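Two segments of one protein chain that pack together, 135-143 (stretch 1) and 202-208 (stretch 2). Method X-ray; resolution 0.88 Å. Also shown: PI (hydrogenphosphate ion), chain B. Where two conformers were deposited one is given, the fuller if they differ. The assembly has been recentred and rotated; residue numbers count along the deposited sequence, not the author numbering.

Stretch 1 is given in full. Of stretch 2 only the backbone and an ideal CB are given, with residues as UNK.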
# COMPACT_ATOMS: atom_id res chain seq x y z
N GLY A 135 8.49 7.71 -30.07
CA GLY A 135 9.77 7.36 -29.51
C GLY A 135 9.69 6.28 -28.43
O GLY A 135 8.60 5.74 -28.15
N PRO A 136 10.79 5.94 -27.84
CA PRO A 136 10.87 4.74 -26.97
C PRO A 136 10.25 4.99 -25.61
O PRO A 136 10.21 6.13 -25.13
CB PRO A 136 12.36 4.54 -26.75
CG PRO A 136 13.05 5.88 -27.06
CD PRO A 136 12.13 6.50 -28.13
N ILE A 137 9.71 3.92 -25.01
CA ILE A 137 9.28 3.89 -23.61
C ILE A 137 10.36 3.16 -22.77
O ILE A 137 10.80 2.08 -23.14
CB ILE A 137 7.95 3.12 -23.45
CG1 ILE A 137 6.85 3.71 -24.30
CG2 ILE A 137 7.56 3.00 -21.96
CD1 ILE A 137 5.57 2.90 -24.31
N VAL A 138 10.76 3.76 -21.67
CA VAL A 138 11.55 3.12 -20.62
C VAL A 138 10.68 2.96 -19.34
O VAL A 138 10.08 3.93 -18.83
CB VAL A 138 12.82 3.93 -20.41
CG1 VAL A 138 13.58 3.45 -19.17
CG2 VAL A 138 13.71 3.82 -21.68
N VAL A 139 10.57 1.70 -18.89
CA VAL A 139 9.83 1.41 -17.66
C VAL A 139 10.79 1.54 -16.45
O VAL A 139 11.86 0.97 -16.45
CB VAL A 139 9.28 -0.03 -17.76
CG1 VAL A 139 8.69 -0.46 -16.40
CG2 VAL A 139 8.22 -0.08 -18.86
N VAL A 140 10.32 2.26 -15.43
CA VAL A 140 11.01 2.36 -14.15
C VAL A 140 10.21 1.54 -13.12
O VAL A 140 8.98 1.56 -13.12
CB VAL A 140 11.12 3.83 -13.66
CG1 VAL A 140 11.95 3.90 -12.38
CG2 VAL A 140 11.74 4.71 -14.74
N TYR A 141 10.88 0.77 -12.28
CA TYR A 141 10.25 -0.13 -11.32
C TYR A 141 11.04 -0.12 -10.02
O TYR A 141 12.17 0.32 -9.94
CB TYR A 141 10.07 -1.53 -11.90
CG TYR A 141 11.39 -2.26 -12.06
CD1 TYR A 141 11.87 -3.11 -11.07
CD2 TYR A 141 12.17 -2.06 -13.19
CE1 TYR A 141 13.07 -3.77 -11.17
CE2 TYR A 141 13.42 -2.66 -13.28
CZ TYR A 141 13.88 -3.52 -12.30
OH TYR A 141 15.11 -4.16 -12.40
N ARG A 142 10.40 -0.67 -8.96
CA ARG A 142 11.03 -0.71 -7.63
C ARG A 142 12.00 -1.86 -7.51
O ARG A 142 11.64 -3.03 -7.73
CB ARG A 142 9.92 -0.80 -6.54
CG ARG A 142 9.12 0.48 -6.40
CD ARG A 142 9.89 1.56 -5.64
NE ARG A 142 10.10 1.21 -4.23
CZ ARG A 142 9.14 1.32 -3.32
NH1 ARG A 142 7.96 1.91 -3.60
NH2 ARG A 142 9.37 0.85 -2.09
N SER A 143 13.22 -1.55 -7.12
CA SER A 143 14.25 -2.54 -6.93
C SER A 143 14.04 -3.52 -5.80
O SER A 143 14.50 -4.64 -5.84
CB SER A 143 15.62 -1.82 -6.68
OG SER A 143 15.64 -1.16 -5.43
N UNK A 202 14.16 10.83 -20.71
CA UNK A 202 12.95 11.03 -21.44
C UNK A 202 12.18 9.74 -21.67
O UNK A 202 12.76 8.66 -21.85
CB UNK A 202 13.27 11.70 -22.78
N UNK A 203 10.87 9.85 -21.75
CA UNK A 203 10.03 8.77 -22.16
C UNK A 203 9.81 7.66 -21.12
O UNK A 203 9.47 6.54 -21.51
CB UNK A 203 10.62 8.16 -23.43
N UNK A 204 9.97 7.98 -19.84
CA UNK A 204 9.87 7.01 -18.75
C UNK A 204 8.48 6.93 -18.21
O UNK A 204 7.72 7.92 -18.21
CB UNK A 204 10.84 7.36 -17.62
N UNK A 205 8.11 5.78 -17.67
CA UNK A 205 6.78 5.53 -17.11
C UNK A 205 6.94 4.58 -15.90
O UNK A 205 7.84 3.76 -15.88
CB UNK A 205 5.84 4.94 -18.16
N UNK A 206 6.04 4.68 -14.93
CA UNK A 206 6.10 3.80 -13.74
C UNK A 206 4.69 3.68 -13.13
O UNK A 206 3.73 4.22 -13.65
CB UNK A 206 7.09 4.34 -12.71
N UNK A 207 4.68 2.94 -12.00
CA UNK A 207 3.52 2.79 -11.14
C UNK A 207 3.88 3.39 -9.78
O UNK A 207 5.04 3.34 -9.36
CB UNK A 207 3.10 1.32 -11.02
N UNK A 208 2.89 4.00 -9.08
CA UNK A 208 3.29 4.89 -7.97
C UNK A 208 2.15 5.20 -7.02
O UNK A 208 0.98 5.38 -7.42
CB UNK A 208 3.85 6.20 -8.52
P PI B . 6.21 0.65 -0.49
O1 PI B . 6.36 -0.72 0.17
O2 PI B . 7.41 1.55 -0.18
O3 PI B . 6.01 0.49 -2.00
O4 PI B . 4.96 1.35 0.11

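The two stretches run in parallel, their backbones joined from Val-138 to Val-140, and the side chains of stretch 2 can be judged against that register.

Position 202 lies before the paired part. Its CB points sideways, with no atom of stretch 1 within 5.5 Å, so many residues, polar ones included, would suit. It is Asp-202, whose OD2 accepts a weak hydrogen bond from the backbone N of 203 (3.0 Å). A water donates both to Asp-202 O (2.7 Å) and to Pro-136 O (3.0 Å), tying the two backbones together.

Position 203 is far more restrictive. Its phi of 75° favours glycine, and an ideal CB would point toward stretch 1 and sit 2.7 Å from Pro-136 O, a clash. Glycine is the natural answer, and the residue is Gly-203. Its carbonyl opens the ladder: Val-138 N donates to Gly-203 O (3.1 Å, 164°).

At position 204 the backbone is extended and bridges Val-138. The ideal CB lies on the same face of the sheet as the Val-138 side chain and 4.0 Å from Val-140 CG2. A long or branched side chain with apolar bulk near the backbone would fit, whatever its tip. Arg-204 meets this with its methylenes: CG lies 3.9 Å from Val-138 CB and CD 3.9 Å from Val-140 CG2, while NH1 is hydrogen-bonded elsewhere in the structure.

Position 205 bridges Val-139 and turns to the other face, where Ile-137 CG2 is 4.6 Å from the ideal CB. An aliphatic residue such as valine, leucine or isoleucine would suit. Ile-205 places its CG2 3.5 Å from Ile-137 CG2 and 4.1 Å from Val-139 CG2. Its backbone N and O both bond to stretch 1: Ile-205 N donates to Val-138 O (2.9 Å) and Val-140 N donates to Ile-205 O (2.9 Å, 176°).

At position 206 the ideal CB is 3.4 Å from Val-140 O, an acceptor within reach of a short donor. Serine or threonine would serve. Thr-206, with chi1 near 180° (t), donates from OG1 to Val-140 O at 2.7 Å, a side-chain bond that continues the line of backbone links.

Position 207 has no atom of stretch 1 near its CB, which points sideways; only a long side chain could return to the free N-H of Arg-142, and it would need an acceptor at its end. Tyr-207 does so: Arg-142 N donates to Tyr-207 OH (3.2 Å, 172°), and Tyr-141 CB approaches the ring edge, 4.0 Å from Tyr-207 CE2.

Position 208 is remote from stretch 1 and lightly constrained by it; Met-208 makes no contact there.

Stretch 2 202-208: DGRITYM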
# COMPACT_ATOMS: atom_id res chain seq x y z
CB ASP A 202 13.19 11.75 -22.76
CG ASP A 202 12.00 12.43 -23.38
OD1 ASP A 202 12.08 12.76 -24.60
OD2 ASP A 202 10.95 12.68 -22.72
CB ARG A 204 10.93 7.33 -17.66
CG ARG A 204 12.34 7.08 -18.16
CD ARG A 204 13.39 7.36 -17.12
NE ARG A 204 14.71 7.05 -17.71
CZ ARG A 204 15.81 6.84 -16.99
NH1 ARG A 204 15.87 7.04 -15.71
NH2 ARG A 204 16.88 6.46 -17.63
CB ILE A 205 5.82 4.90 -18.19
CG1 ILE A 205 4.37 4.85 -17.70
CG2 ILE A 205 6.32 3.56 -18.69
CD1 ILE A 205 3.40 4.73 -18.88
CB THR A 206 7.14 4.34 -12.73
OG1 THR A 206 7.44 3.33 -11.76
CG2 THR A 206 6.68 5.56 -12.02
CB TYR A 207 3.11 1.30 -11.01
CG TYR A 207 4.23 0.42 -10.49
CD1 TYR A 207 4.36 0.15 -9.14
CD2 TYR A 207 5.20 -0.07 -11.36
CE1 TYR A 207 5.43 -0.61 -8.65
CE2 TYR A 207 6.25 -0.84 -10.87
CZ TYR A 207 6.37 -1.12 -9.54
OH TYR A 207 7.45 -1.84 -9.07
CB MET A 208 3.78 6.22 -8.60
CG MET A 208 4.37 7.25 -7.67
SD MET A 208 5.73 6.66 -6.61
CE MET A 208 6.85 6.08 -7.86
O HOH W 1 12.63 6.43 -23.37
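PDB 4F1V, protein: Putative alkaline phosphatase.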